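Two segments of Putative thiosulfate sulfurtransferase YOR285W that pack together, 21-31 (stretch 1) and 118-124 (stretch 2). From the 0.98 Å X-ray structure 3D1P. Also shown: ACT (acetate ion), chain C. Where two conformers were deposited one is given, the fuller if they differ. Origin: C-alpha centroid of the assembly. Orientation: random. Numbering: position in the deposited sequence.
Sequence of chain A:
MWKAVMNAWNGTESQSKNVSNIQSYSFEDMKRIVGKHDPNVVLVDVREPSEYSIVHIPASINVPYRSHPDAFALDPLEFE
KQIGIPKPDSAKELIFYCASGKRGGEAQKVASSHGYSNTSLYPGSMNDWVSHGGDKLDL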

# COMPACT_ATOMS: atom_id res chain seq x y z
N ASN A 21 11.70 -10.69 10.09
CA ASN A 21 10.33 -10.90 9.69
C ASN A 21 9.82 -9.60 9.07
O ASN A 21 10.14 -8.52 9.57
N ILE A 22 9.00 -9.68 8.02
CA ILE A 22 8.42 -8.49 7.44
C ILE A 22 7.59 -7.82 8.53
O ILE A 22 6.78 -8.48 9.21
N GLN A 23 7.75 -6.55 8.67
CA GLN A 23 7.00 -5.83 9.61
C GLN A 23 5.54 -5.88 9.20
O GLN A 23 5.20 -5.60 8.06
N SER A 24 4.67 -6.20 10.14
CA SER A 24 3.25 -6.25 9.93
C SER A 24 2.54 -5.36 10.96
O SER A 24 3.00 -5.23 12.10
N TYR A 25 1.40 -4.80 10.56
CA TYR A 25 0.67 -3.84 11.36
C TYR A 25 -0.78 -4.27 11.57
O TYR A 25 -1.46 -4.70 10.62
N SER A 26 -1.26 -4.11 12.79
CA SER A 26 -2.67 -4.24 13.14
C SER A 26 -3.45 -2.98 12.79
O SER A 26 -2.88 -1.93 12.45
N PHE A 27 -4.76 -3.04 12.96
CA PHE A 27 -5.59 -1.84 12.82
C PHE A 27 -5.08 -0.68 13.70
O PHE A 27 -4.93 0.43 13.22
N GLU A 28 -4.84 -0.95 14.98
CA GLU A 28 -4.40 0.11 15.85
C GLU A 28 -3.05 0.67 15.42
O GLU A 28 -2.81 1.90 15.48
N ASP A 29 -2.15 -0.20 14.95
CA ASP A 29 -0.89 0.27 14.42
C ASP A 29 -1.10 1.20 13.22
O ASP A 29 -0.42 2.23 13.10
N MSE A 30 -2.02 0.81 12.32
CA MSE A 30 -2.29 1.62 11.14
C MSE A 30 -2.93 2.95 11.49
O MSE A 30 -2.61 3.96 10.88
N LYS A 31 -3.87 2.96 12.41
CA LYS A 31 -4.48 4.20 12.83
C LYS A 31 -3.37 5.19 13.21
O LYS A 31 -3.38 6.37 12.83
N ASN A 118 12.72 -1.40 2.40
CA ASN A 118 11.92 -1.08 3.59
C ASN A 118 10.45 -1.24 3.22
O ASN A 118 9.83 -0.32 2.68
N THR A 119 9.95 -2.44 3.40
CA THR A 119 8.58 -2.74 3.05
C THR A 119 7.91 -3.46 4.23
O THR A 119 8.56 -4.15 5.04
N SER A 120 6.61 -3.28 4.32
CA SER A 120 5.80 -3.77 5.40
C SER A 120 4.45 -4.19 4.89
O SER A 120 4.07 -3.88 3.75
N LEU A 121 3.69 -4.88 5.75
CA LEU A 121 2.33 -5.32 5.41
C LEU A 121 1.33 -4.76 6.41
O LEU A 121 1.61 -4.65 7.61
N TYR A 122 0.15 -4.47 5.89
CA TYR A 122 -1.07 -4.31 6.70
C TYR A 122 -1.91 -5.54 6.35
O TYR A 122 -2.71 -5.50 5.43
N PRO A 123 -1.67 -6.68 7.02
CA PRO A 123 -2.28 -7.93 6.55
C PRO A 123 -3.80 -7.87 6.51
O PRO A 123 -4.42 -8.45 5.63
N GLY A 124 -4.40 -7.24 7.52
CA GLY A 124 -5.83 -7.17 7.59
C GLY A 124 -6.45 -6.39 6.45
O GLY A 124 -7.60 -6.63 6.06

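Asn118 makes no contact with stretch 1, and its CA-to-CB bond points away. Thr119 has chi1 p, and its CA-to-CB bond points sideways. Its side chain stays at least 5.1 Å from stretch 1. Water 1 fills the gap between the backbones: it accepts from Gln23 N (2.9 Å) and donates to Thr119 O (2.9 Å).

Ser120 is buried, with chi1 m. Its side chain lies on the same sheet face as that of Gln23, and Ser120 OG is 3.5 Å from Gln23 CB. The Gln23 side chain then leads away. Ser120 CB also meets the Tyr25 ring obliquely, 3.7 Å from Tyr25 CE2. Ser120 OG is hydrogen-bonded elsewhere in the structure.

Leu121 shares the other face with Ser24. It is m,t, and Leu121 CG rests 3.9 Å from Ile22 CG2. Ile22 is m,t as well and points toward stretch 2. Two backbone hydrogen bonds hold the parallel pairing beneath these side chains: Leu121 N to Gln23 O (2.9 Å) and Tyr25 N to Leu121 O (3.0 Å).

Tyr122 has the largest area covered by stretch 1. Its chi1 is t. Met30, a selenomethionine in m,m,m, points toward stretch 2 and lays its CG over one ring face, 3.5 Å from the centroid of Tyr122. This is a CH-pi contact. At the ring edge, Tyr122 CD2 lies 3.4 Å from Tyr25 O. Tyr122 OH approaches the edge of the Phe27 ring, 3.8 Å from Phe27 CD1.

Pro123 CD sits 3.4 Å from Tyr25 O and 4.1 Å from Ser24 CB. Gly124 has no side chain; water 2 accepts from Gly124 N and donates to Tyr25 O, both at 2.8 Å.

Away from stretch 2, Ser26 OG caps the helix by accepting from Asp29 N (3.1 Å). Ser26 OG also donates to acetate O (2.7 Å).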

# COMPACT_ATOMS: atom_id res chain seq x y z
CB ASN A 21 9.53 -11.29 10.95
CG ASN A 21 8.24 -12.01 10.64
OD1 ASN A 21 8.27 -13.18 10.40
ND2 ASN A 21 7.13 -11.29 10.58
CB ILE A 22 7.53 -8.83 6.24
CG1 ILE A 22 8.29 -9.54 5.11
CG2 ILE A 22 6.75 -7.60 5.78
CD1 ILE A 22 7.36 -10.30 4.16
CB GLN A 23 7.46 -4.38 9.61
CG GLN A 23 6.69 -3.48 10.56
CD GLN A 23 6.83 -3.86 12.03
OE1 GLN A 23 5.86 -4.23 12.70
NE2 GLN A 23 8.04 -3.80 12.52
CB SER A 24 2.75 -7.67 10.08
OG SER A 24 3.20 -8.20 11.30
CB TYR A 25 0.70 -2.48 10.70
CG TYR A 25 2.11 -1.91 10.57
CD1 TYR A 25 2.90 -1.70 11.69
CD2 TYR A 25 2.62 -1.57 9.35
CE1 TYR A 25 4.17 -1.14 11.58
CE2 TYR A 25 3.90 -0.98 9.23
CZ TYR A 25 4.67 -0.78 10.36
OH TYR A 25 5.91 -0.20 10.30
CB SER A 26 -2.80 -4.44 14.63
OG SER A 26 -2.40 -3.26 15.29
CB PHE A 27 -7.04 -2.14 13.21
CG PHE A 27 -7.89 -0.91 13.15
CD1 PHE A 27 -8.20 -0.30 11.94
CD2 PHE A 27 -8.41 -0.34 14.32
CE1 PHE A 27 -8.94 0.85 11.89
CE2 PHE A 27 -9.18 0.80 14.26
CZ PHE A 27 -9.46 1.39 13.03
CB GLU A 28 -4.37 -0.35 17.31
CG GLU A 28 -5.76 -0.47 17.87
CD GLU A 28 -6.44 0.91 18.15
OE1 GLU A 28 -5.72 1.78 18.59
OE2 GLU A 28 -7.68 0.97 17.99
CB ASP A 29 -0.04 -0.90 13.96
CG ASP A 29 0.48 -1.83 15.05
OD1 ASP A 29 0.63 -1.37 16.22
OD2 ASP A 29 0.73 -3.01 14.70
CB MSE A 30 -3.14 0.84 10.15
CG MSE A 30 -2.42 -0.32 9.50
SE MSE A 30 -0.87 0.17 8.49
CE MSE A 30 -1.74 1.08 7.13
CB LYS A 31 -5.36 3.96 14.05
CG LYS A 31 -6.79 3.83 13.76
CD LYS A 31 -7.64 4.23 14.98
CE LYS A 31 -7.27 3.41 16.19
NZ LYS A 31 -8.36 3.41 17.24
CB ASN A 118 12.19 0.32 4.11
CG ASN A 118 11.61 0.50 5.49
OD1 ASN A 118 10.86 -0.35 5.97
ND2 ASN A 118 11.88 1.62 6.12
CB THR A 119 8.44 -3.64 1.80
OG1 THR A 119 9.03 -4.91 2.04
CG2 THR A 119 9.09 -3.00 0.58
CB SER A 120 5.61 -2.68 6.47
OG SER A 120 6.86 -2.20 6.89
CB LEU A 121 2.18 -6.83 5.52
CG LEU A 121 3.00 -7.66 4.56
CD1 LEU A 121 2.94 -9.14 4.92
CD2 LEU A 121 2.51 -7.46 3.13
CB TYR A 122 -1.79 -3.02 6.37
CG TYR A 122 -3.13 -2.81 7.02
CD1 TYR A 122 -4.05 -1.95 6.46
CD2 TYR A 122 -3.50 -3.47 8.20
CE1 TYR A 122 -5.24 -1.67 7.07
CE2 TYR A 122 -4.71 -3.22 8.82
CZ TYR A 122 -5.60 -2.32 8.25
OH TYR A 122 -6.80 -2.01 8.82
CB PRO A 123 -1.73 -8.98 7.53
CG PRO A 123 -0.94 -8.35 8.40
CD PRO A 123 -0.75 -6.92 8.15
C ACT C . -2.86 -4.09 18.86
O ACT C . -2.12 -3.61 17.95
OXT ACT C . -4.10 -3.99 18.69
CH3 ACT C . -2.26 -4.73 20.04
O HOH W 1 9.99 -5.21 7.36
O HOH W 2 -3.68 -6.24 10.08